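Local coordinates for uncharacterized protein TCIL3000_10_9440 (Trypanosoma congolense, PDB 5KMX), which is of unknown function but forms the bilobed ectodomain of a trypanosome insect-stage surface antigen and may act as a sensor, at residues V40-L45 / P54-E59; I79-P84 / G168-S173; Y99-S104 / S138-G143; Y154-Y159 / G189-Q194. All blocks are in the same frame, centred on the assembly; numbering follows the deposited sequence.

Interaction 1: V40-L45 / P54-E59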
loop_
_atom_site.group_PDB
_atom_site.type_symbol
_atom_site.label_atom_id
_atom_site.label_comp_id
_atom_site.label_asym_id
_atom_site.label_seq_id
_atom_site.Cartn_x
_atom_site.Cartn_y
_atom_site.Cartn_z
ATOM N N VAL A 40 10.415 -15.446 -2.196
ATOM C CA VAL A 40 11.152 -14.210 -2.421
ATOM C C VAL A 40 11.047 -13.808 -3.886
ATOM O O VAL A 40 11.268 -14.625 -4.781
ATOM C CB VAL A 40 12.633 -14.348 -2.031
ATOM C CG1 VAL A 40 13.368 -13.037 -2.273
ATOM C CG2 VAL A 40 12.760 -14.769 -0.573
ATOM N N ARG A 41 10.717 -12.541 -4.117
ATOM C CA ARG A 41 10.533 -12.019 -5.466
ATOM C C ARG A 41 11.456 -10.839 -5.731
ATOM O O ARG A 41 11.320 -9.782 -5.114
ATOM C CB ARG A 41 9.077 -11.601 -5.680
ATOM C CG ARG A 41 8.094 -12.759 -5.675
ATOM C CD ARG A 41 8.113 -13.505 -6.997
ATOM N NE ARG A 41 7.510 -14.830 -6.889
ATOM C CZ ARG A 41 6.201 -15.063 -6.874
ATOM N NH1 ARG A 41 5.336 -14.058 -6.952
ATOM N NH2 ARG A 41 5.753 -16.307 -6.776
ATOM N N ARG A 42 12.398 -11.032 -6.647
ATOM C CA ARG A 42 13.273 -9.957 -7.092
ATOM C C ARG A 42 12.699 -9.346 -8.364
ATOM O O ARG A 42 12.629 -10.005 -9.401
ATOM C CB ARG A 42 14.695 -10.476 -7.331
ATOM C CG ARG A 42 15.717 -9.391 -7.646
ATOM C CD ARG A 42 15.860 -9.151 -9.141
ATOM N NE ARG A 42 16.740 -8.023 -9.433
ATOM C CZ ARG A 42 16.876 -7.472 -10.637
ATOM N NH1 ARG A 42 16.186 -7.941 -11.668
ATOM N NH2 ARG A 42 17.700 -6.449 -10.809
ATOM N N ARG A 43 12.284 -8.086 -8.273
ATOM C CA ARG A 43 11.714 -7.377 -9.412
ATOM C C ARG A 43 12.428 -6.048 -9.612
ATOM O O ARG A 43 13.281 -5.669 -8.806
ATOM C CB ARG A 43 10.213 -7.155 -9.209
ATOM C CG ARG A 43 9.464 -8.422 -8.833
ATOM C CD ARG A 43 8.044 -8.427 -9.375
ATOM N NE ARG A 43 7.219 -7.371 -8.796
ATOM C CZ ARG A 43 5.922 -7.216 -9.045
ATOM N NH1 ARG A 43 5.293 -8.050 -9.862
ATOM N NH2 ARG A 43 5.249 -6.226 -8.474
ATOM N N THR A 44 12.078 -5.349 -10.688
ATOM C CA THR A 44 12.732 -4.093 -11.036
ATOM C C THR A 44 11.790 -2.902 -10.893
ATOM O O THR A 44 10.599 -2.999 -11.186
ATOM C CB THR A 44 13.274 -4.122 -12.474
ATOM O OG1 THR A 44 12.214 -4.451 -13.383
ATOM C CG2 THR A 44 14.391 -5.147 -12.603
ATOM N N LEU A 45 12.345 -1.781 -10.440
ATOM C CA LEU A 45 11.601 -0.536 -10.305
ATOM C C LEU A 45 11.984 0.403 -11.447
ATOM O O LEU A 45 13.117 0.879 -11.513
ATOM C CB LEU A 45 11.890 0.115 -8.949
ATOM C CG LEU A 45 10.753 0.860 -8.250
ATOM C CD1 LEU A 45 9.634 -0.092 -7.856
ATOM C CD2 LEU A 45 11.290 1.590 -7.025
ATOM N N PRO A 54 16.683 -2.508 -8.448
ATOM C CA PRO A 54 16.255 -3.765 -7.826
ATOM C C PRO A 54 15.369 -3.568 -6.596
ATOM O O PRO A 54 15.782 -2.900 -5.650
ATOM C CB PRO A 54 17.578 -4.417 -7.429
ATOM C CG PRO A 54 18.473 -3.264 -7.133
ATOM C CD PRO A 54 18.074 -2.170 -8.091
ATOM N N THR A 55 14.172 -4.148 -6.618
ATOM C CA THR A 55 13.294 -4.172 -5.453
ATOM C C THR A 55 12.996 -5.623 -5.094
ATOM O O THR A 55 12.593 -6.409 -5.952
ATOM C CB THR A 55 11.974 -3.404 -5.699
ATOM O OG1 THR A 55 11.049 -3.684 -4.640
ATOM C CG2 THR A 55 11.346 -3.795 -7.033
ATOM N N VAL A 56 13.205 -5.976 -3.828
ATOM C CA VAL A 56 13.078 -7.363 -3.390
ATOM C C VAL A 56 12.193 -7.494 -2.153
ATOM O O VAL A 56 12.330 -6.742 -1.188
ATOM C CB VAL A 56 14.458 -7.978 -3.088
ATOM C CG1 VAL A 56 14.323 -9.454 -2.734
ATOM C CG2 VAL A 56 15.381 -7.807 -4.286
ATOM N N TYR A 57 11.294 -8.472 -2.199
ATOM C CA TYR A 57 10.385 -8.750 -1.097
ATOM C C TYR A 57 9.988 -10.221 -1.114
ATOM O O TYR A 57 10.124 -10.893 -2.137
ATOM C CB TYR A 57 9.142 -7.866 -1.194
ATOM C CG TYR A 57 8.346 -8.071 -2.464
ATOM C CD1 TYR A 57 7.397 -9.081 -2.557
ATOM C CD2 TYR A 57 8.544 -7.256 -3.573
ATOM C CE1 TYR A 57 6.670 -9.274 -3.716
ATOM C CE2 TYR A 57 7.819 -7.441 -4.736
ATOM C CZ TYR A 57 6.884 -8.451 -4.800
ATOM O OH TYR A 57 6.160 -8.641 -5.954
ATOM N N THR A 58 9.506 -10.717 0.021
ATOM C CA THR A 58 8.965 -12.068 0.106
ATOM C C THR A 58 7.445 -11.963 0.203
ATOM O O THR A 58 6.924 -11.026 0.811
ATOM C CB THR A 58 9.539 -12.841 1.313
ATOM O OG1 THR A 58 9.120 -14.210 1.257
ATOM C CG2 THR A 58 9.085 -12.220 2.624
ATOM N N GLU A 59 6.735 -12.912 -0.400
ATOM C CA GLU A 59 5.284 -12.799 -0.517
ATOM C C GLU A 59 4.554 -14.137 -0.513
ATOM O O GLU A 59 5.162 -15.201 -0.634
ATOM C CB GLU A 59 4.923 -12.034 -1.799
ATOM C CG GLU A 59 5.366 -12.713 -3.098
ATOM C CD GLU A 59 4.454 -13.855 -3.528
ATOM O OE1 GLU A 59 4.972 -14.856 -4.067
ATOM O OE2 GLU A 59 3.223 -13.753 -3.336
#

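Interaction 2: I79-P84 / G168-S173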
loop_
_atom_site.group_PDB
_atom_site.type_symbol
_atom_site.label_atom_id
_atom_site.label_comp_id
_atom_site.label_asym_id
_atom_site.label_seq_id
_atom_site.Cartn_x
_atom_site.Cartn_y
_atom_site.Cartn_z
ATOM N N ILE A 79 8.903 -15.479 9.003
ATOM C CA ILE A 79 9.915 -15.435 7.954
ATOM C C ILE A 79 11.316 -15.523 8.557
ATOM O O ILE A 79 11.595 -14.903 9.585
ATOM C CB ILE A 79 9.791 -14.143 7.120
ATOM C CG1 ILE A 79 8.408 -14.056 6.466
ATOM C CG2 ILE A 79 10.885 -14.072 6.065
ATOM C CD1 ILE A 79 8.093 -15.195 5.509
ATOM N N ASN A 80 12.196 -16.281 7.908
ATOM C CA ASN A 80 13.548 -16.495 8.411
ATOM C C ASN A 80 14.324 -15.193 8.578
ATOM O O ASN A 80 14.221 -14.292 7.747
ATOM C CB ASN A 80 14.317 -17.432 7.478
ATOM C CG ASN A 80 13.588 -18.739 7.234
ATOM O OD1 ASN A 80 13.532 -19.229 6.107
ATOM N ND2 ASN A 80 13.013 -19.303 8.289
ATOM N N THR A 81 15.094 -15.109 9.661
ATOM C CA THR A 81 15.892 -13.926 9.998
ATOM C C THR A 81 15.036 -12.743 10.450
ATOM O O THR A 81 15.566 -11.697 10.829
ATOM C CB THR A 81 16.771 -13.459 8.814
ATOM O OG1 THR A 81 15.947 -12.976 7.745
ATOM C CG2 THR A 81 17.649 -14.596 8.312
ATOM N N VAL A 82 13.716 -12.908 10.404
ATOM C CA VAL A 82 12.789 -11.870 10.844
ATOM C C VAL A 82 12.096 -12.310 12.124
ATOM O O VAL A 82 11.426 -13.342 12.143
ATOM C CB VAL A 82 11.723 -11.567 9.772
ATOM C CG1 VAL A 82 10.859 -10.386 10.191
ATOM C CG2 VAL A 82 12.378 -11.293 8.428
ATOM N N GLN A 83 12.263 -11.535 13.190
ATOM C CA GLN A 83 11.575 -11.822 14.439
ATOM C C GLN A 83 10.075 -11.841 14.171
ATOM O O GLN A 83 9.513 -10.836 13.733
ATOM C CB GLN A 83 11.929 -10.789 15.509
ATOM C CG GLN A 83 13.387 -10.845 15.957
ATOM C CD GLN A 83 13.749 -9.778 16.980
ATOM O OE1 GLN A 83 14.923 -9.591 17.297
ATOM N NE2 GLN A 83 12.743 -9.076 17.501
ATOM N N PRO A 84 9.417 -12.985 14.433
ATOM C CA PRO A 84 8.023 -13.128 14.002
ATOM C C PRO A 84 7.082 -12.143 14.680
ATOM O O PRO A 84 7.366 -11.665 15.775
ATOM C CB PRO A 84 7.685 -14.572 14.393
ATOM C CG PRO A 84 8.584 -14.866 15.539
ATOM C CD PRO A 84 9.867 -14.150 15.216
ATOM N N GLY A 168 22.403 -9.762 11.592
ATOM C CA GLY A 168 21.666 -10.413 10.523
ATOM C C GLY A 168 20.221 -10.732 10.858
ATOM O O GLY A 168 19.643 -11.666 10.301
ATOM N N MET A 169 19.642 -9.956 11.769
ATOM C CA MET A 169 18.266 -10.166 12.207
ATOM C C MET A 169 17.381 -8.981 11.845
ATOM O O MET A 169 17.859 -7.856 11.708
ATOM C CB MET A 169 18.218 -10.398 13.715
ATOM C CG MET A 169 18.623 -11.794 14.147
ATOM S SD MET A 169 18.982 -11.895 15.913
ATOM C CE MET A 169 17.632 -10.926 16.596
ATOM N N TYR A 170 16.085 -9.244 11.706
ATOM C CA TYR A 170 15.115 -8.203 11.387
ATOM C C TYR A 170 13.946 -8.236 12.362
ATOM O O TYR A 170 13.806 -9.157 13.165
ATOM C CB TYR A 170 14.608 -8.357 9.950
ATOM C CG TYR A 170 15.685 -8.168 8.905
ATOM C CD1 TYR A 170 15.959 -6.914 8.380
ATOM C CD2 TYR A 170 16.430 -9.246 8.446
ATOM C CE1 TYR A 170 16.944 -6.735 7.429
ATOM C CE2 TYR A 170 17.416 -9.078 7.492
ATOM C CZ TYR A 170 17.671 -7.820 6.987
ATOM O OH TYR A 170 18.652 -7.648 6.038
ATOM N N ARG A 171 13.107 -7.212 12.271
ATOM C CA ARG A 171 11.985 -7.030 13.177
ATOM C C ARG A 171 11.041 -6.034 12.518
ATOM O O ARG A 171 11.499 -5.131 11.817
ATOM C CB ARG A 171 12.481 -6.542 14.542
ATOM C CG ARG A 171 11.428 -5.931 15.454
ATOM C CD ARG A 171 12.092 -5.249 16.641
ATOM N NE ARG A 171 11.366 -4.051 17.061
ATOM C CZ ARG A 171 11.934 -2.965 17.583
ATOM N NH1 ARG A 171 13.250 -2.905 17.754
ATOM N NH2 ARG A 171 11.184 -1.930 17.930
ATOM N N GLU A 172 9.735 -6.196 12.718
ATOM C CA GLU A 172 8.768 -5.364 12.007
ATOM C C GLU A 172 9.006 -3.889 12.315
ATOM O O GLU A 172 9.228 -3.505 13.465
ATOM C CB GLU A 172 7.325 -5.764 12.349
ATOM C CG GLU A 172 6.762 -5.226 13.664
ATOM C CD GLU A 172 5.259 -5.438 13.774
ATOM O OE1 GLU A 172 4.813 -6.033 14.779
ATOM O OE2 GLU A 172 4.525 -5.007 12.857
ATOM N N SER A 173 8.977 -3.075 11.268
ATOM C CA SER A 173 9.266 -1.656 11.389
ATOM C C SER A 173 8.158 -0.923 12.131
ATOM O O SER A 173 6.980 -1.064 11.804
ATOM C CB SER A 173 9.462 -1.038 10.004
ATOM O OG SER A 173 9.623 0.366 10.091
HETATM O O HOH W 1 9.261 -8.506 14.267
#

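Interaction 3: Y99-S104 / S138-G143. With SO4 (sulfate ion), chain F.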
loop_
_atom_site.group_PDB
_atom_site.type_symbol
_atom_site.label_atom_id
_atom_site.label_comp_id
_atom_site.label_asym_id
_atom_site.label_seq_id
_atom_site.Cartn_x
_atom_site.Cartn_y
_atom_site.Cartn_z
ATOM N N TYR A 99 -14.231 16.425 -5.248
ATOM C CA TYR A 99 -14.452 17.022 -6.558
ATOM C C TYR A 99 -14.152 18.514 -6.511
ATOM O O TYR A 99 -14.668 19.233 -5.654
ATOM C CB TYR A 99 -15.888 16.803 -7.034
ATOM C CG TYR A 99 -16.153 17.428 -8.384
ATOM C CD1 TYR A 99 -15.925 16.717 -9.553
ATOM C CD2 TYR A 99 -16.615 18.735 -8.490
ATOM C CE1 TYR A 99 -16.158 17.284 -10.788
ATOM C CE2 TYR A 99 -16.848 19.310 -9.722
ATOM C CZ TYR A 99 -16.618 18.581 -10.868
ATOM O OH TYR A 99 -16.851 19.150 -12.097
ATOM N N THR A 100 -13.317 18.970 -7.439
ATOM C CA THR A 100 -13.010 20.388 -7.575
ATOM C C THR A 100 -13.451 20.886 -8.940
ATOM O O THR A 100 -13.108 20.301 -9.968
ATOM C CB THR A 100 -11.511 20.665 -7.399
ATOM O OG1 THR A 100 -11.050 20.052 -6.192
ATOM C CG2 THR A 100 -11.243 22.166 -7.345
ATOM N N CYS A 101 -14.220 21.968 -8.942
ATOM C CA CYS A 101 -14.674 22.574 -10.183
ATOM C C CYS A 101 -13.504 23.218 -10.921
ATOM O O CYS A 101 -13.153 24.369 -10.666
ATOM C CB CYS A 101 -15.753 23.615 -9.901
ATOM S SG CYS A 101 -16.835 23.979 -11.307
ATOM N N SER A 102 -12.904 22.465 -11.837
ATOM C CA SER A 102 -11.748 22.947 -12.582
ATOM C C SER A 102 -12.168 23.521 -13.928
ATOM O O SER A 102 -13.324 23.404 -14.329
ATOM C CB SER A 102 -10.740 21.816 -12.788
ATOM O OG SER A 102 -9.620 22.266 -13.530
ATOM N N SER A 103 -11.221 24.135 -14.628
ATOM C CA SER A 103 -11.489 24.702 -15.945
ATOM C C SER A 103 -11.936 23.624 -16.929
ATOM O O SER A 103 -12.519 23.923 -17.970
ATOM C CB SER A 103 -10.247 25.416 -16.481
ATOM O OG SER A 103 -9.816 26.430 -15.590
ATOM N N SER A 104 -11.660 22.368 -16.589
ATOM C CA SER A 104 -12.043 21.240 -17.427
ATOM C C SER A 104 -13.551 21.011 -17.382
ATOM O O SER A 104 -14.246 21.555 -16.522
ATOM C CB SER A 104 -11.304 19.976 -16.983
ATOM O OG SER A 104 -9.922 20.235 -16.806
ATOM N N SER A 138 -23.337 25.216 -1.716
ATOM C CA SER A 138 -24.667 25.337 -2.298
ATOM C C SER A 138 -24.597 25.375 -3.824
ATOM O O SER A 138 -25.515 24.918 -4.508
ATOM C CB SER A 138 -25.369 26.588 -1.771
ATOM O OG SER A 138 -25.708 26.444 -0.402
ATOM N N LYS A 139 -23.502 25.921 -4.346
ATOM C CA LYS A 139 -23.273 25.984 -5.785
ATOM C C LYS A 139 -21.827 25.611 -6.102
ATOM O O LYS A 139 -20.910 25.963 -5.359
ATOM C CB LYS A 139 -23.599 27.380 -6.321
ATOM C CG LYS A 139 -23.466 27.511 -7.828
ATOM C CD LYS A 139 -24.095 28.797 -8.343
ATOM C CE LYS A 139 -25.614 28.705 -8.378
ATOM N NZ LYS A 139 -26.238 29.910 -8.993
ATOM N N CYS A 140 -21.631 24.899 -7.207
ATOM C CA CYS A 140 -20.310 24.418 -7.596
ATOM C C CYS A 140 -19.618 25.427 -8.512
ATOM O O CYS A 140 -19.763 25.373 -9.733
ATOM C CB CYS A 140 -20.433 23.053 -8.282
ATOM S SG CYS A 140 -18.872 22.206 -8.595
ATOM N N ARG A 141 -18.872 26.349 -7.908
ATOM C CA ARG A 141 -18.191 27.411 -8.645
ATOM C C ARG A 141 -16.757 27.016 -8.980
ATOM O O ARG A 141 -16.181 26.156 -8.321
ATOM C CB ARG A 141 -18.189 28.707 -7.833
ATOM C CG ARG A 141 -19.560 29.144 -7.352
ATOM C CD ARG A 141 -19.446 30.280 -6.356
ATOM N NE ARG A 141 -20.711 30.534 -5.674
ATOM C CZ ARG A 141 -21.185 29.799 -4.673
ATOM N NH1 ARG A 141 -20.504 28.748 -4.230
ATOM N NH2 ARG A 141 -22.345 30.110 -4.115
ATOM N N LEU A 142 -16.186 27.662 -9.994
ATOM C CA LEU A 142 -14.818 27.382 -10.430
ATOM C C LEU A 142 -13.825 27.445 -9.270
ATOM O O LEU A 142 -13.787 28.423 -8.522
ATOM C CB LEU A 142 -14.401 28.367 -11.527
ATOM C CG LEU A 142 -12.934 28.360 -11.974
ATOM C CD1 LEU A 142 -12.624 27.137 -12.826
ATOM C CD2 LEU A 142 -12.596 29.641 -12.719
ATOM N N GLY A 143 -13.022 26.394 -9.135
ATOM C CA GLY A 143 -11.985 26.342 -8.123
ATOM C C GLY A 143 -12.509 25.980 -6.746
ATOM O O GLY A 143 -11.772 26.051 -5.763
HETATM S S SO4 F . -21.615 28.497 -0.724
HETATM O O1 SO4 F . -22.444 29.668 -0.454
HETATM O O2 SO4 F . -21.946 27.960 -2.041
HETATM O O3 SO4 F . -20.207 28.884 -0.693
HETATM O O4 SO4 F . -21.860 27.477 0.291
#

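Interaction 4: Y154-Y159 / G189-Q194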
loop_
_atom_site.group_PDB
_atom_site.type_symbol
_atom_site.label_atom_id
_atom_site.label_comp_id
_atom_site.label_asym_id
_atom_site.label_seq_id
_atom_site.Cartn_x
_atom_site.Cartn_y
_atom_site.Cartn_z
ATOM N N TYR A 154 -11.800 -2.425 -0.549
ATOM C CA TYR A 154 -11.539 -3.686 0.136
ATOM C C TYR A 154 -10.130 -4.217 -0.110
ATOM O O TYR A 154 -9.594 -4.105 -1.213
ATOM C CB TYR A 154 -12.571 -4.722 -0.298
ATOM C CG TYR A 154 -13.983 -4.186 -0.284
ATOM C CD1 TYR A 154 -14.512 -3.545 -1.398
ATOM C CD2 TYR A 154 -14.783 -4.309 0.842
ATOM C CE1 TYR A 154 -15.799 -3.048 -1.391
ATOM C CE2 TYR A 154 -16.074 -3.816 0.857
ATOM C CZ TYR A 154 -16.576 -3.186 -0.261
ATOM O OH TYR A 154 -17.861 -2.691 -0.255
ATOM N N LEU A 155 -9.552 -4.813 0.930
ATOM C CA LEU A 155 -8.147 -5.213 0.930
ATOM C C LEU A 155 -7.825 -6.253 -0.140
ATOM O O LEU A 155 -8.478 -7.292 -0.230
ATOM C CB LEU A 155 -7.765 -5.758 2.309
ATOM C CG LEU A 155 -6.280 -6.031 2.562
ATOM C CD1 LEU A 155 -5.479 -4.736 2.568
ATOM C CD2 LEU A 155 -6.101 -6.786 3.872
ATOM N N ALA A 156 -6.806 -5.956 -0.943
ATOM C CA ALA A 156 -6.356 -6.850 -2.005
ATOM C C ALA A 156 -4.888 -7.216 -1.815
ATOM O O ALA A 156 -4.511 -8.382 -1.935
ATOM C CB ALA A 156 -6.565 -6.203 -3.366
ATOM N N THR A 157 -4.068 -6.211 -1.521
ATOM C CA THR A 157 -2.634 -6.409 -1.340
ATOM C C THR A 157 -2.156 -5.771 -0.038
ATOM O O THR A 157 -2.467 -4.612 0.245
ATOM C CB THR A 157 -1.836 -5.825 -2.518
ATOM O OG1 THR A 157 -2.365 -6.329 -3.751
ATOM C CG2 THR A 157 -0.367 -6.200 -2.410
ATOM N N LEU A 158 -1.396 -6.536 0.742
ATOM C CA LEU A 158 -0.930 -6.105 2.056
ATOM C C LEU A 158 0.592 -6.000 2.095
ATOM O O LEU A 158 1.294 -6.993 1.897
ATOM C CB LEU A 158 -1.413 -7.078 3.134
ATOM C CG LEU A 158 -1.097 -6.706 4.585
ATOM C CD1 LEU A 158 -1.881 -5.475 5.008
ATOM C CD2 LEU A 158 -1.386 -7.876 5.511
ATOM N N TYR A 159 1.093 -4.795 2.358
ATOM C CA TYR A 159 2.532 -4.550 2.423
ATOM C C TYR A 159 3.008 -4.451 3.870
ATOM O O TYR A 159 2.466 -3.674 4.657
ATOM C CB TYR A 159 2.899 -3.265 1.678
ATOM C CG TYR A 159 2.365 -3.183 0.263
ATOM C CD1 TYR A 159 1.030 -2.891 0.021
ATOM C CD2 TYR A 159 3.200 -3.379 -0.827
ATOM C CE1 TYR A 159 0.539 -2.812 -1.264
ATOM C CE2 TYR A 159 2.718 -3.299 -2.118
ATOM C CZ TYR A 159 1.387 -3.014 -2.331
ATOM O OH TYR A 159 0.898 -2.931 -3.614
ATOM N N GLY A 189 -3.188 -1.778 -0.488
ATOM C CA GLY A 189 -3.857 -1.868 -1.771
ATOM C C GLY A 189 -5.300 -2.297 -1.599
ATOM O O GLY A 189 -5.581 -3.480 -1.404
ATOM N N TYR A 190 -6.211 -1.329 -1.660
ATOM C CA TYR A 190 -7.640 -1.598 -1.525
ATOM C C TYR A 190 -8.351 -1.464 -2.871
ATOM O O TYR A 190 -8.050 -0.557 -3.647
ATOM C CB TYR A 190 -8.269 -0.650 -0.501
ATOM C CG TYR A 190 -7.993 -1.028 0.937
ATOM C CD1 TYR A 190 -6.835 -0.612 1.579
ATOM C CD2 TYR A 190 -8.893 -1.805 1.651
ATOM C CE1 TYR A 190 -6.584 -0.961 2.896
ATOM C CE2 TYR A 190 -8.651 -2.157 2.962
ATOM C CZ TYR A 190 -7.495 -1.734 3.582
ATOM O OH TYR A 190 -7.251 -2.086 4.891
ATOM N N GLU A 191 -9.297 -2.365 -3.134
ATOM C CA GLU A 191 -10.022 -2.396 -4.405
ATOM C C GLU A 191 -11.522 -2.155 -4.210
ATOM O O GLU A 191 -12.066 -2.470 -3.151
ATOM C CB GLU A 191 -9.810 -3.742 -5.104
ATOM C CG GLU A 191 -8.408 -3.955 -5.659
ATOM C CD GLU A 191 -8.217 -5.346 -6.232
ATOM O OE1 GLU A 191 -7.330 -5.518 -7.093
ATOM O OE2 GLU A 191 -8.948 -6.270 -5.817
ATOM N N PRO A 192 -12.197 -1.594 -5.233
ATOM C CA PRO A 192 -13.655 -1.419 -5.165
ATOM C C PRO A 192 -14.419 -2.738 -5.026
ATOM O O PRO A 192 -15.510 -2.751 -4.455
ATOM C CB PRO A 192 -13.990 -0.739 -6.497
ATOM C CG PRO A 192 -12.737 -0.047 -6.890
ATOM C CD PRO A 192 -11.624 -0.927 -6.417
ATOM N N ARG A 193 -13.856 -3.821 -5.555
ATOM C CA ARG A 193 -14.460 -5.146 -5.440
ATOM C C ARG A 193 -13.521 -6.083 -4.681
ATOM O O ARG A 193 -12.383 -6.304 -5.093
ATOM C CB ARG A 193 -14.779 -5.717 -6.823
ATOM C CG ARG A 193 -15.682 -6.942 -6.788
ATOM C CD ARG A 193 -15.874 -7.552 -8.168
ATOM N NE ARG A 193 -16.817 -8.669 -8.140
ATOM C CZ ARG A 193 -16.500 -9.916 -7.803
ATOM N NH1 ARG A 193 -15.256 -10.227 -7.460
ATOM N NH2 ARG A 193 -17.432 -10.860 -7.807
ATOM N N GLN A 194 -14.003 -6.633 -3.571
ATOM C CA GLN A 194 -13.166 -7.450 -2.699
ATOM C C GLN A 194 -12.848 -8.807 -3.331
ATOM O O GLN A 194 -13.759 -9.516 -3.760
ATOM C CB GLN A 194 -13.851 -7.658 -1.348
ATOM C CG GLN A 194 -12.932 -8.212 -0.277
ATOM C CD GLN A 194 -13.592 -8.268 1.089
ATOM O OE1 GLN A 194 -14.755 -7.893 1.250
ATOM N NE2 GLN A 194 -12.851 -8.742 2.082
#

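Interaction 1: V40-L45 / P54-E59
A beta hairpin built from strands 36-45 and 53-63 holds this contact, with Arg41 facing Tyr57 and Arg43 facing Thr55 as its two antiparallel hydrogen-bonded pairs. Arg41 N reaches Tyr57 O at 2.6 Å and Arg43 N reaches Thr55 O at 2.9 Å. Both are nearly straight and both are returned, Thr55 N giving the firmer return bond to Arg43 O at 2.8 Å. On the face of the sheet that carries Arg41, Arg43, Thr55 and Tyr57, the phenol ring lies beneath the arginine chain: Arg41 CB stands over one ring face, 4.2 Å from its centroid. Tyr57 CG occupies the crowded position between backbone N and carbonyl carbon (chi1 61°), which swings the ring toward strand 40-45. Its OH then lies over the Arg43 guanidinium, with the two planes nearly perpendicular (88°). Bent at chi2, Arg41 brings its guanidinium to Glu59; Arg41 NH1 and Glu59 OE1 are 3.0 Å apart, a salt bridge of charge alone because OE1 lies well out of the guanidinium plane. The Val40, Arg42 and Val56 face is plainer. Here beta-branched valines suit the extended backbone, and Val40 CG1 meets Val56 CG1 at 3.7 Å. Beyond strand 53-63 runs strand 197-204, whose Arg201 makes a cation-pi contact with Tyr57, while Asp207 binds Thr55 OG1 and Phe209 of helix 208-216 packs on Leu45.

Interaction 2: I79-P84 / G168-S173
Thr81 O accepts from Tyr170 N at 2.7 Å, a bent bond (139° at the hydrogen), and Met169 CA adds a CA-H contact to the same oxygen at 3.4 Å. Two residues along, Gln83 N gives a straight bond of 2.8 Å to Tyr170 O, although it approaches from above the carbonyl plane. The two bonds flank Val82, whose CG2 packs on Tyr170 CB at 4.0 Å. Beside it, Thr81 and the tyrosine ring run alongside one another, pointing the same way, and the ring turns an edge toward Thr81 O. With CG anti to its carbonyl carbon (chi1 -67°) and an extended chain beyond, Gln83 extends over the residues flanking Tyr170: Gln83 NE2 lies 3.9 Å from Arg171 CB, and its OE1 touches the Met169 methyl. A long, polar-tipped residue suits this partly exposed border. Trp29 packs on Thr81 and Val82 and meets the Tyr170 ring edge to face. The 79-84 segment is the connection between strands 72-79 and 85-100, bent by a type II beta turn from Ile79 to Val82 and closed by Val82 N to Ile79 O. The turn docks through a single beta bridge, Val82 with Tyr170, on the strand 169-172 that pairs with strand 145-165.

Interaction 3: Y99-S104 / S138-G143
Cys101 gives up the most surface here, resting against the bend formed by Cys140 and Leu142. Cys101 O takes a short, straight bond from Gly143 N (2.5 Å), the donor lying in the carbonyl plane; glycine suits the place, since its backbone turns with a positive phi of 80°. Cys101 CB lies 3.7 Å from Cys140 SG. Cys140 SG also meets the edge of the Tyr99 ring, 5.0 Å from its centroid. Small, apolar cysteines can pack this closely while each keeps its own disulfide, Cys101 to Cys115 and Cys140 to Cys146. Leu142 CD1 touches Cys101 O at 3.6 Å and also the Ser103 backbone. Arg141 NH1 and NH2 both bond one oxygen of a sulfate ion, probably from the crystallisation liquor. The contact ties the end of strand 85-100 to the loop between strands 132-135 and 145-165, with helix 116-128 alongside, its His119 and Phe122 against Tyr99.

Interaction 4: Y154-Y159 / G189-Q194
Two successive residues, Ala156 and Thr157, face the single Gly189 and interrupt the regular pairing of the strands. Gly189 O is gripped twice, by Ala156 N at 2.8 Å nearly along the C=O axis and by Thr157 N at 3.1 Å on a lone pair. Ala156 is turned out of the extended conformation (psi -45°). Glycine fits opposite because a beta carbon there would come tightly against Thr157 CB. This is a classic beta bulge in an antiparallel pair, strand 145-165 with the short strand 189-191, and the register slips by one residue across it. Before the bulge the pairing is regular: Glu191 N bonds Tyr154 O at 2.6 Å. On one face Leu155 CD1 stands over the Tyr190 ring, 4.1 Å from its centroid, an apolar branch on a flat aromatic surface; the phenol OH at the far end is bonded to Pro90 O. On the other face the Glu191 carboxylate leans on the Ala156 methyl, where a small side chain lets it come close (Ala156 CB to Glu191 CD 3.4 Å). Tyr154 and Gln194 cross at about a right angle, CB to CB 3.4 Å, and Gln194, its CG anti to the backbone N, sets its amide nearly parallel to the ring, the planes 9° apart. Pro192 O lies at that ring's edge. Strands 85-100 and 197-204 also bond strand 145-165, and the Tyr190 backbone bonds a bound peptide.

All four contacts reach the same mixed beta sheet. Interactions 1 and 2 belong to the same end of the molecule, with centres about 17 Å apart, and they meet where Thr58 CG2 packs on Ile79 CD1 at 4.3 Å. Interaction 4 lies nearest the middle of the chain, about 20 Å from interaction 1 and 25 Å from interaction 2, centre to centre. Interaction 3 stands far off, its centre about 49 Å from that of interaction 2 and on the opposite side of the chain's centre, consistent with a bilobed ectodomain. Long neighbouring strands 85-100 and 145-165 span the roughly 30 Å between the centres of interactions 3 and 4. The bound peptide touches interaction 4.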